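Local coordinates for TsrE (Streptomyces laurentii, PDB 7CWW), which probably acts as a cyclase in the biosynthesis of a thiopeptide antibiotic, at residues L30-S33 with V34-E38; R227-L230 with V231-D235; T298-Q301 with G302-E306; F329-A332 with D333-L337. All coordinates share one frame; numbering follows the deposited sequence.

Interaction 1 of 4, residues L30-S33 with V34-E38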
loop_
_atom_site.group_PDB
_atom_site.type_symbol
_atom_site.label_atom_id
_atom_site.label_comp_id
_atom_site.label_asym_id
_atom_site.label_seq_id
_atom_site.Cartn_x
_atom_site.Cartn_y
_atom_site.Cartn_z
ATOM N N LEU A 30 -13.797 -14.021 15.456
ATOM C CA LEU A 30 -14.226 -14.191 14.072
ATOM C C LEU A 30 -13.634 -15.451 13.449
ATOM O O LEU A 30 -14.308 -16.132 12.668
ATOM C CB LEU A 30 -13.863 -12.942 13.265
ATOM C CG LEU A 30 -14.827 -11.778 13.534
ATOM C CD1 LEU A 30 -14.326 -10.468 12.936
ATOM C CD2 LEU A 30 -16.210 -12.115 13.000
ATOM N N ASP A 31 -12.380 -15.785 13.778
ATOM C CA ASP A 31 -11.832 -17.063 13.317
ATOM C C ASP A 31 -12.627 -18.235 13.886
ATOM O O ASP A 31 -12.959 -19.174 13.156
ATOM C CB ASP A 31 -10.354 -17.192 13.686
ATOM C CG ASP A 31 -9.450 -16.351 12.794
ATOM O OD1 ASP A 31 -9.894 -15.926 11.708
ATOM O OD2 ASP A 31 -8.289 -16.114 13.181
ATOM N N GLU A 32 -12.955 -18.194 15.180
ATOM C CA GLU A 32 -13.803 -19.244 15.748
ATOM C C GLU A 32 -15.145 -19.318 15.030
ATOM O O GLU A 32 -15.605 -20.405 14.659
ATOM C CB GLU A 32 -14.029 -19.006 17.243
ATOM C CG GLU A 32 -14.940 -20.053 17.882
ATOM C CD GLU A 32 -15.301 -19.736 19.323
ATOM O OE1 GLU A 32 -15.421 -18.541 19.663
ATOM O OE2 GLU A 32 -15.474 -20.685 20.118
ATOM N N SER A 33 -15.792 -18.163 14.833
ATOM C CA SER A 33 -17.085 -18.134 14.156
ATOM C C SER A 33 -16.996 -18.725 12.751
ATOM O O SER A 33 -17.935 -19.385 12.284
ATOM C CB SER A 33 -17.607 -16.697 14.100
ATOM O OG SER A 33 -18.913 -16.656 13.559
ATOM N N VAL A 34 -15.881 -18.481 12.055
ATOM C CA VAL A 34 -15.685 -19.059 10.727
ATOM C C VAL A 34 -15.511 -20.572 10.827
ATOM O O VAL A 34 -16.124 -21.335 10.071
ATOM C CB VAL A 34 -14.481 -18.401 10.022
ATOM C CG1 VAL A 34 -13.965 -19.291 8.901
ATOM C CG2 VAL A 34 -14.845 -17.005 9.479
ATOM N N GLU A 35 -14.665 -21.028 11.756
ATOM C CA GLU A 35 -14.455 -22.468 11.916
ATOM C C GLU A 35 -15.751 -23.191 12.252
ATOM O O GLU A 35 -15.933 -24.347 11.862
ATOM C CB GLU A 35 -13.409 -22.737 12.997
ATOM C CG GLU A 35 -12.000 -22.320 12.607
ATOM C CD GLU A 35 -11.061 -22.246 13.796
ATOM O OE1 GLU A 35 -10.019 -21.562 13.691
ATOM O OE2 GLU A 35 -11.366 -22.870 14.834
ATOM N N LEU A 36 -16.671 -22.531 12.953
ATOM C CA LEU A 36 -17.947 -23.147 13.287
ATOM C C LEU A 36 -18.995 -22.985 12.193
ATOM O O LEU A 36 -20.068 -23.587 12.294
ATOM C CB LEU A 36 -18.484 -22.572 14.604
ATOM C CG LEU A 36 -17.595 -22.876 15.814
ATOM C CD1 LEU A 36 -18.093 -22.190 17.092
ATOM C CD2 LEU A 36 -17.486 -24.377 16.010
ATOM N N GLY A 37 -18.721 -22.201 11.153
ATOM C CA GLY A 37 -19.704 -22.014 10.107
ATOM C C GLY A 37 -20.756 -20.982 10.432
ATOM O O GLY A 37 -21.718 -20.826 9.669
ATOM N N GLU A 38 -20.602 -20.282 11.553
ATOM C CA GLU A 38 -21.492 -19.183 11.900
ATOM C C GLU A 38 -21.235 -17.969 11.013
ATOM O O GLU A 38 -22.154 -17.193 10.732
ATOM C CB GLU A 38 -21.291 -18.847 13.378
ATOM C CG GLU A 38 -22.187 -17.773 13.945
ATOM C CD GLU A 38 -21.779 -17.381 15.353
ATOM O OE1 GLU A 38 -20.569 -17.149 15.581
ATOM O OE2 GLU A 38 -22.665 -17.314 16.230
#
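S33 and E38 face each other across the end of a helix, joined by a hydrogen bond from S33 OG to E38 OE1 (2.7 Å). The carboxylate receives the hydroxyl through its anti lone pair, the one turned away from OE2. S33 holds OG anti to its backbone N (chi1 -175°), and the extended E38 chain runs past it with E38 CB only 3.2 Å from S33 OG. That hydroxyl is also hydrogen-bonded to T39 OG1, and E38 OE2 keeps a second partner in a salt bridge to R69 on helix 65-78. Between S33 and E38 the chain leaves helix 15-35 through a Schellman motif: G37, with phi at 82°, a positive value that glycine adopts readily, sends its N-H to V34 O (G37 N to V34 O 2.9 Å), while E38 N makes a weak bond to S33 O. Toward the exposed side E32 and L36 lie alongside each other and point the same way, E32 CG meeting L36 CD1 at 3.9 Å. E35 instead lays its CG against D31 O (3.3 Å). The D31 carboxylate takes the indole N-H of W42 on strand 39-49, and V34 also touches W42.

Interaction 2 of 4, residues R227-L230 with V231-D235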
loop_
_atom_site.group_PDB
_atom_site.type_symbol
_atom_site.label_atom_id
_atom_site.label_comp_id
_atom_site.label_asym_id
_atom_site.label_seq_id
_atom_site.Cartn_x
_atom_site.Cartn_y
_atom_site.Cartn_z
ATOM N N ARG A 227 7.814 -13.174 1.829
ATOM C CA ARG A 227 7.546 -14.228 0.862
ATOM C C ARG A 227 6.052 -14.489 0.746
ATOM O O ARG A 227 5.511 -14.589 -0.362
ATOM C CB ARG A 227 8.288 -15.503 1.268
ATOM C CG ARG A 227 8.308 -16.583 0.201
ATOM C CD ARG A 227 9.046 -17.837 0.715
ATOM N NE ARG A 227 8.847 -18.985 -0.166
ATOM C CZ ARG A 227 8.868 -20.254 0.240
ATOM N NH1 ARG A 227 9.075 -20.546 1.520
ATOM N NH2 ARG A 227 8.682 -21.235 -0.634
ATOM N N GLU A 228 5.368 -14.614 1.887
ATOM C CA GLU A 228 3.929 -14.879 1.860
ATOM C C GLU A 228 3.177 -13.725 1.211
ATOM O O GLU A 228 2.257 -13.946 0.410
ATOM C CB GLU A 228 3.410 -15.144 3.284
ATOM C CG GLU A 228 1.932 -15.543 3.388
ATOM C CD GLU A 228 1.658 -16.958 2.867
ATOM O OE1 GLU A 228 2.627 -17.709 2.611
ATOM O OE2 GLU A 228 0.470 -17.322 2.718
ATOM N N TRP A 229 3.558 -12.486 1.535
ATOM C CA TRP A 229 2.969 -11.337 0.852
ATOM C C TRP A 229 3.176 -11.431 -0.653
ATOM O O TRP A 229 2.227 -11.262 -1.430
ATOM C CB TRP A 229 3.566 -10.030 1.372
ATOM C CG TRP A 229 3.257 -8.879 0.441
ATOM C CD1 TRP A 229 4.106 -8.299 -0.462
ATOM C CD2 TRP A 229 2.001 -8.179 0.320
ATOM N NE1 TRP A 229 3.452 -7.280 -1.132
ATOM C CE2 TRP A 229 2.160 -7.200 -0.682
ATOM C CE3 TRP A 229 0.752 -8.312 0.940
ATOM C CZ2 TRP A 229 1.123 -6.319 -1.052
ATOM C CZ3 TRP A 229 -0.280 -7.447 0.563
ATOM C CH2 TRP A 229 -0.078 -6.459 -0.424
ATOM N N LEU A 230 4.422 -11.704 -1.086
ATOM C CA LEU A 230 4.732 -11.674 -2.514
ATOM C C LEU A 230 3.962 -12.744 -3.273
ATOM O O LEU A 230 3.409 -12.463 -4.343
ATOM C CB LEU A 230 6.241 -11.862 -2.749
ATOM C CG LEU A 230 7.067 -10.720 -2.157
ATOM C CD1 LEU A 230 8.509 -11.160 -1.917
ATOM C CD2 LEU A 230 6.985 -9.449 -3.020
ATOM N N VAL A 231 3.927 -13.979 -2.755
ATOM C CA VAL A 231 3.293 -15.053 -3.518
ATOM C C VAL A 231 1.790 -14.799 -3.633
ATOM O O VAL A 231 1.184 -15.058 -4.681
ATOM C CB VAL A 231 3.608 -16.445 -2.918
ATOM C CG1 VAL A 231 5.119 -16.718 -2.959
ATOM C CG2 VAL A 231 3.092 -16.578 -1.497
ATOM N N ARG A 232 1.168 -14.279 -2.573
ATOM C CA ARG A 232 -0.262 -13.992 -2.641
ATOM C C ARG A 232 -0.556 -12.856 -3.618
ATOM O O ARG A 232 -1.442 -12.975 -4.469
ATOM C CB ARG A 232 -0.787 -13.682 -1.247
ATOM C CG ARG A 232 -0.762 -14.913 -0.360
ATOM C CD ARG A 232 -1.759 -14.827 0.770
ATOM N NE ARG A 232 -1.695 -16.040 1.578
ATOM C CZ ARG A 232 -2.551 -17.053 1.489
ATOM N NH1 ARG A 232 -3.558 -17.008 0.623
ATOM N NH2 ARG A 232 -2.391 -18.119 2.267
ATOM N N LEU A 233 0.187 -11.749 -3.529
ATOM C CA LEU A 233 -0.042 -10.670 -4.493
ATOM C C LEU A 233 0.222 -11.151 -5.909
ATOM O O LEU A 233 -0.546 -10.857 -6.832
ATOM C CB LEU A 233 0.831 -9.454 -4.176
ATOM C CG LEU A 233 0.607 -8.208 -5.045
ATOM C CD1 LEU A 233 -0.824 -7.603 -4.894
ATOM C CD2 LEU A 233 1.676 -7.141 -4.742
ATOM N N ARG A 234 1.296 -11.920 -6.101
ATOM C CA ARG A 234 1.626 -12.388 -7.440
ATOM C C ARG A 234 0.561 -13.334 -7.983
ATOM O O ARG A 234 0.286 -13.328 -9.188
ATOM C CB ARG A 234 3.002 -13.052 -7.421
ATOM C CG ARG A 234 3.497 -13.507 -8.784
ATOM C CD ARG A 234 4.854 -14.179 -8.634
ATOM N NE ARG A 234 4.766 -15.464 -7.935
ATOM C CZ ARG A 234 5.825 -16.166 -7.532
ATOM N NH1 ARG A 234 7.050 -15.695 -7.730
ATOM N NH2 ARG A 234 5.667 -17.343 -6.941
ATOM N N ASP A 235 -0.056 -14.139 -7.114
ATOM C CA ASP A 235 -1.174 -14.992 -7.526
ATOM C C ASP A 235 -2.342 -14.171 -8.063
ATOM O O ASP A 235 -3.122 -14.663 -8.885
ATOM C CB ASP A 235 -1.668 -15.826 -6.343
ATOM C CG ASP A 235 -0.781 -17.018 -6.040
ATOM O OD1 ASP A 235 0.066 -17.374 -6.885
ATOM O OD2 ASP A 235 -0.941 -17.592 -4.943
#
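R232 reaches back one turn to E228. R232 CB lies 3.5 Å from E228 O, the carbonyl that also accepts the R232 backbone N-H, and R232 CG comes slightly closer to the same E228 O, at 3.3 Å. Extended from CG to NE, the chain then leaves the backbone: R232 CD is 3.9 Å from E228 OE2, and R232 NE bonds to that oxygen at 2.8 Å. The terminal R232 NH2 adds a weak bond to E228 OE2 (3.0 Å), so a single carboxylate oxygen takes both donors. This is an i to i+4 salt bridge along helix 224-245. OE2 sits at the guanidinium edge, but the two flat groups are turned 59° apart and NE meets OE2 on its anti side, 32° out of the carboxylate plane. E228 bends at chi2 (71°), which swings the carboxylate round toward R232. R232 also packs on E115 and T116 of helix 106-127. On the buried side W229 and L233 run side by side, with W229 CZ2 at 3.8 Å from L233 CD2. The indole NE1 bonds to T145 OG1, its ring stacks with H323, and L233 continues onto A316, Y319 and T320 of helix 308-326.

Interaction 3 of 4, residues T298-Q301 with G302-E306; sequences TYYQ and GMIRE
Y300 and I304 make the tight part of this helical turn. The isoleucine tip lies over one face of the phenol ring, I304 CD1 standing 3.8 Å from the Y300 ring centroid and 29° off its normal, a CH-pi contact. CD1 leans toward the hydroxyl end, with I304 CD1 only 3.4 Å from Y300 CZ. I304 brings it there by keeping CG1 beside its backbone N (chi1 -67°) and the chain extended beyond, so that CG1 also sits above the ring centre. M303 crosses the same ring obliquely in the conformer described, M303 CE 3.9 Å from Y300 CD2. Its sulfur makes a looser Met-aromatic contact with the other tyrosine, M303 SD lying 5.3 Å from the Y299 ring centroid; a second M303 conformer makes both contacts less certain. The other side is open to solvent. T298, Q301, G302 and R305 are exposed, and there the contact is carried by the backbone, G302 N to T298 O at 3.0 Å and the longer R305 N to Q301 O at 3.3 Å. Q301 sends NE2 back to I294 O. The Y300 side chain comes within about 4 Å of the bound polyethylene glycol. On the packed side, Y299 bonds through its hydroxyl to S156 of helix 155-158, M303 touches S156 and I157, and M303 and I304 both rest on F310 of helix 308-326.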
loop_
_atom_site.group_PDB
_atom_site.type_symbol
_atom_site.label_atom_id
_atom_site.label_comp_id
_atom_site.label_asym_id
_atom_site.label_seq_id
_atom_site.Cartn_x
_atom_site.Cartn_y
_atom_site.Cartn_z
ATOM N N THR A 298 6.191 11.637 -24.302
ATOM C CA THR A 298 4.759 11.453 -24.499
ATOM C C THR A 298 4.371 9.984 -24.387
ATOM O O THR A 298 3.320 9.650 -23.827
ATOM C CB THR A 298 4.364 12.016 -25.861
ATOM O OG1 THR A 298 4.225 13.433 -25.751
ATOM C CG2 THR A 298 3.063 11.401 -26.357
ATOM N N TYR A 299 5.218 9.095 -24.900
ATOM C CA TYR A 299 4.906 7.673 -24.869
ATOM C C TYR A 299 4.797 7.166 -23.436
ATOM O O TYR A 299 3.839 6.470 -23.076
ATOM C CB TYR A 299 5.975 6.903 -25.641
ATOM C CG TYR A 299 5.877 5.419 -25.438
ATOM C CD1 TYR A 299 4.894 4.686 -26.079
ATOM C CD2 TYR A 299 6.756 4.749 -24.590
ATOM C CE1 TYR A 299 4.789 3.326 -25.895
ATOM C CE2 TYR A 299 6.655 3.384 -24.396
ATOM C CZ TYR A 299 5.670 2.681 -25.058
ATOM O OH TYR A 299 5.545 1.326 -24.884
ATOM N N TYR A 300 5.785 7.502 -22.607
ATOM C CA TYR A 300 5.757 7.138 -21.194
ATOM C C TYR A 300 4.475 7.631 -20.521
ATOM O O TYR A 300 3.815 6.881 -19.790
ATOM C CB TYR A 300 7.007 7.716 -20.529
ATOM C CG TYR A 300 7.122 7.600 -19.030
ATOM C CD1 TYR A 300 6.772 8.670 -18.207
ATOM C CD2 TYR A 300 7.644 6.450 -18.437
ATOM C CE1 TYR A 300 6.897 8.588 -16.833
ATOM C CE2 TYR A 300 7.773 6.355 -17.060
ATOM C CZ TYR A 300 7.398 7.432 -16.260
ATOM O OH TYR A 300 7.515 7.361 -14.885
ATOM N N GLN A 301 4.093 8.888 -20.782
ATOM C CA GLN A 301 2.867 9.435 -20.202
ATOM C C GLN A 301 1.651 8.600 -20.590
ATOM O O GLN A 301 0.839 8.230 -19.735
ATOM C CB GLN A 301 2.683 10.890 -20.637
ATOM C CG GLN A 301 3.572 11.878 -19.899
ATOM C CD GLN A 301 3.471 13.280 -20.467
ATOM O OE1 GLN A 301 2.423 13.682 -20.975
ATOM N NE2 GLN A 301 4.567 14.030 -20.397
ATOM N N GLY A 302 1.508 8.292 -21.883
ATOM C CA GLY A 302 0.368 7.500 -22.318
ATOM C C GLY A 302 0.366 6.108 -21.723
ATOM O O GLY A 302 -0.687 5.576 -21.358
ATOM N N MET A 303 1.553 5.504 -21.610
ATOM C CA MET A 303 1.677 4.154 -21.066
ATOM C C MET A 303 1.169 4.085 -19.629
ATOM O O MET A 303 0.418 3.173 -19.263
ATOM C CB MET A 303 3.139 3.711 -21.152
ATOM C CG MET A 303 3.436 2.344 -20.571
ATOM S SD MET A 303 5.214 2.107 -20.380
ATOM C CE MET A 303 5.544 3.153 -18.966
ATOM N N ILE A 304 1.577 5.045 -18.795
ATOM C CA ILE A 304 1.148 5.067 -17.397
ATOM C C ILE A 304 -0.357 5.232 -17.298
ATOM O O ILE A 304 -0.994 4.730 -16.359
ATOM C CB ILE A 304 1.881 6.193 -16.649
ATOM C CG1 ILE A 304 3.375 5.876 -16.555
ATOM C CG2 ILE A 304 1.272 6.417 -15.270
ATOM C CD1 ILE A 304 4.122 6.865 -15.707
ATOM N N ARG A 305 -0.957 5.923 -18.259
ATOM C CA ARG A 305 -2.377 6.202 -18.155
ATOM C C ARG A 305 -3.256 5.154 -18.821
ATOM O O ARG A 305 -4.401 4.968 -18.395
ATOM C CB ARG A 305 -2.694 7.589 -18.737
ATOM C CG ARG A 305 -2.578 8.763 -17.741
ATOM C CD ARG A 305 -3.127 8.448 -16.312
ATOM N NE ARG A 305 -4.234 7.486 -16.288
ATOM C CZ ARG A 305 -4.957 7.163 -15.218
ATOM N NH1 ARG A 305 -4.704 7.727 -14.041
ATOM N NH2 ARG A 305 -5.921 6.262 -15.322
ATOM N N GLU A 306 -2.760 4.438 -19.833
ATOM C CA GLU A 306 -3.648 3.625 -20.655
ATOM C C GLU A 306 -3.191 2.196 -20.920
ATOM O O GLU A 306 -4.032 1.379 -21.313
ATOM C CB GLU A 306 -3.900 4.315 -22.008
ATOM C CG GLU A 306 -4.512 5.708 -21.881
ATOM C CD GLU A 306 -6.023 5.666 -21.700
ATOM O OE1 GLU A 306 -6.574 6.572 -21.036
ATOM O OE2 GLU A 306 -6.659 4.725 -22.226
#

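Interaction 4 of 4, residues F329-A332 with D333-L337; sequences FLLA and DRYTL
The guanidinium of R334 lies with one face over L331, where L331 CA stands 3.4 Å from the guanidinium plane, toward its rim. At its edge, nearly in plane, R334 NH1 gives a hydrogen bond to F329 O (2.7 Å); the group also makes a cation-pi contact with Y325. R334 curls back by a bend at chi3 (-56°), and this turns the planar end over the first residues of the helix. Two rings are met at their edges: D333 CB lies 3.8 Å from F329 CD1, and L331 O sits 3.5 Å from Y335 CD2. L331 also lays its CG against Y335 CD2 (3.8 Å) as the two side chains cross. L330 occupies the N-cap of helix 331-349. Its N-H gives to a water, which donates to D333 OD2 (2.7 Å), so one water links the N-cap N-H to the carboxylate of D333, the third residue of the helix. The same D333 oxygen is held in a salt bridge by R131. One turn on, A332 O accepts both the backbone N and, at 3.0 Å, the OG1 of T336, the two arriving from opposite faces of the carbonyl plane. R334 belongs to the pocket that holds the polyethylene glycol, which also touches L331 and Y335. F329 packs on L135 and A138 of helix 131-149, R334 on N321 and L324 of helix 308-326, and Y335 stacks on Y176 of helix 163-177.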
loop_
_atom_site.group_PDB
_atom_site.type_symbol
_atom_site.label_atom_id
_atom_site.label_comp_id
_atom_site.label_asym_id
_atom_site.label_seq_id
_atom_site.Cartn_x
_atom_site.Cartn_y
_atom_site.Cartn_z
ATOM N N PHE A 329 0.492 1.750 9.278
ATOM C CA PHE A 329 1.436 2.776 8.862
ATOM C C PHE A 329 0.674 3.971 8.314
ATOM O O PHE A 329 -0.040 3.851 7.310
ATOM C CB PHE A 329 2.409 2.219 7.826
ATOM C CG PHE A 329 3.384 1.242 8.403
ATOM C CD1 PHE A 329 4.419 1.684 9.218
ATOM C CD2 PHE A 329 3.249 -0.117 8.167
ATOM C CE1 PHE A 329 5.315 0.788 9.771
ATOM C CE2 PHE A 329 4.150 -1.018 8.713
ATOM C CZ PHE A 329 5.183 -0.559 9.519
ATOM N N LEU A 330 0.816 5.113 8.981
ATOM C CA LEU A 330 0.162 6.338 8.555
ATOM C C LEU A 330 0.993 7.017 7.465
ATOM O O LEU A 330 2.052 6.525 7.056
ATOM C CB LEU A 330 -0.063 7.249 9.756
ATOM C CG LEU A 330 -0.756 6.560 10.942
ATOM C CD1 LEU A 330 -1.203 7.608 11.953
ATOM C CD2 LEU A 330 -1.943 5.704 10.488
ATOM N N LEU A 331 0.516 8.178 6.999
ATOM C CA LEU A 331 1.084 8.785 5.793
ATOM C C LEU A 331 2.572 9.073 5.967
ATOM O O LEU A 331 3.385 8.740 5.095
ATOM C CB LEU A 331 0.311 10.063 5.437
ATOM C CG LEU A 331 0.688 10.695 4.091
ATOM C CD1 LEU A 331 -0.533 11.221 3.342
ATOM C CD2 LEU A 331 1.727 11.790 4.295
ATOM N N ALA A 332 2.951 9.654 7.108
ATOM C CA ALA A 332 4.348 10.010 7.347
ATOM C C ALA A 332 5.266 8.795 7.226
ATOM O O ALA A 332 6.301 8.851 6.550
ATOM C CB ALA A 332 4.494 10.666 8.723
ATOM N N ASP A 333 4.904 7.684 7.873
ATOM C CA ASP A 333 5.731 6.482 7.778
ATOM C C ASP A 333 5.751 5.924 6.360
ATOM O O ASP A 333 6.808 5.510 5.868
ATOM C CB ASP A 333 5.230 5.412 8.747
ATOM C CG ASP A 333 5.784 5.584 10.154
ATOM O OD1 ASP A 333 6.774 6.332 10.323
ATOM O OD2 ASP A 333 5.224 4.962 11.088
ATOM N N ARG A 334 4.594 5.878 5.695
ATOM C CA ARG A 334 4.557 5.329 4.340
ATOM C C ARG A 334 5.487 6.094 3.405
ATOM O O ARG A 334 6.246 5.484 2.638
ATOM C CB ARG A 334 3.125 5.339 3.795
ATOM C CG ARG A 334 2.172 4.375 4.531
ATOM C CD ARG A 334 0.877 4.135 3.753
ATOM N NE ARG A 334 0.165 5.386 3.448
ATOM C CZ ARG A 334 -0.680 6.012 4.261
ATOM N NH1 ARG A 334 -0.963 5.524 5.468
ATOM N NH2 ARG A 334 -1.256 7.136 3.854
ATOM N N TYR A 335 5.449 7.429 3.452
ATOM C CA TYR A 335 6.268 8.190 2.513
ATOM C C TYR A 335 7.734 8.191 2.911
ATOM O O TYR A 335 8.603 8.259 2.034
ATOM C CB TYR A 335 5.730 9.616 2.364
ATOM C CG TYR A 335 4.642 9.641 1.332
ATOM C CD1 TYR A 335 4.949 9.751 -0.021
ATOM C CD2 TYR A 335 3.308 9.486 1.694
ATOM C CE1 TYR A 335 3.954 9.733 -0.989
ATOM C CE2 TYR A 335 2.302 9.474 0.726
ATOM C CZ TYR A 335 2.636 9.596 -0.614
ATOM O OH TYR A 335 1.655 9.577 -1.581
ATOM N N THR A 336 8.036 8.085 4.208
ATOM C CA THR A 336 9.423 7.851 4.600
ATOM C C THR A 336 9.945 6.556 3.985
ATOM O O THR A 336 11.052 6.516 3.431
ATOM C CB THR A 336 9.560 7.818 6.124
ATOM O OG1 THR A 336 9.257 9.104 6.663
ATOM C CG2 THR A 336 10.981 7.476 6.506
ATOM N N LEU A 337 9.163 5.478 4.078
ATOM C CA LEU A 337 9.593 4.222 3.477
ATOM C C LEU A 337 9.827 4.387 1.982
ATOM O O LEU A 337 10.850 3.933 1.458
ATOM C CB LEU A 337 8.567 3.111 3.758
ATOM C CG LEU A 337 8.592 2.536 5.187
ATOM C CD1 LEU A 337 7.304 1.779 5.486
ATOM C CD2 LEU A 337 9.821 1.628 5.451
HETATM O O HOH W 1 2.566 5.192 11.082
#

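Overall arrangement
Each of the four contacts spans a single continuous stretch, so none closes a long loop; they follow in series, without nesting or crossing. Interaction 1 ends helix 15-35 where the chain turns into the three-stranded antiparallel sheet. Interaction 2 lies within helix 224-245 in the helical part, about 25 Å from interaction 1 between centres. Interaction 3, on the short helix 298-306, lies on the opposite side of the chain's centre from interaction 1, and interaction 4 begins helix 331-349. Helix 308-326 touches interactions 2, 3 and 4, and helix 131-149 touches 2 and 4. The bound polyethylene glycol lies close to interactions 3 and 4.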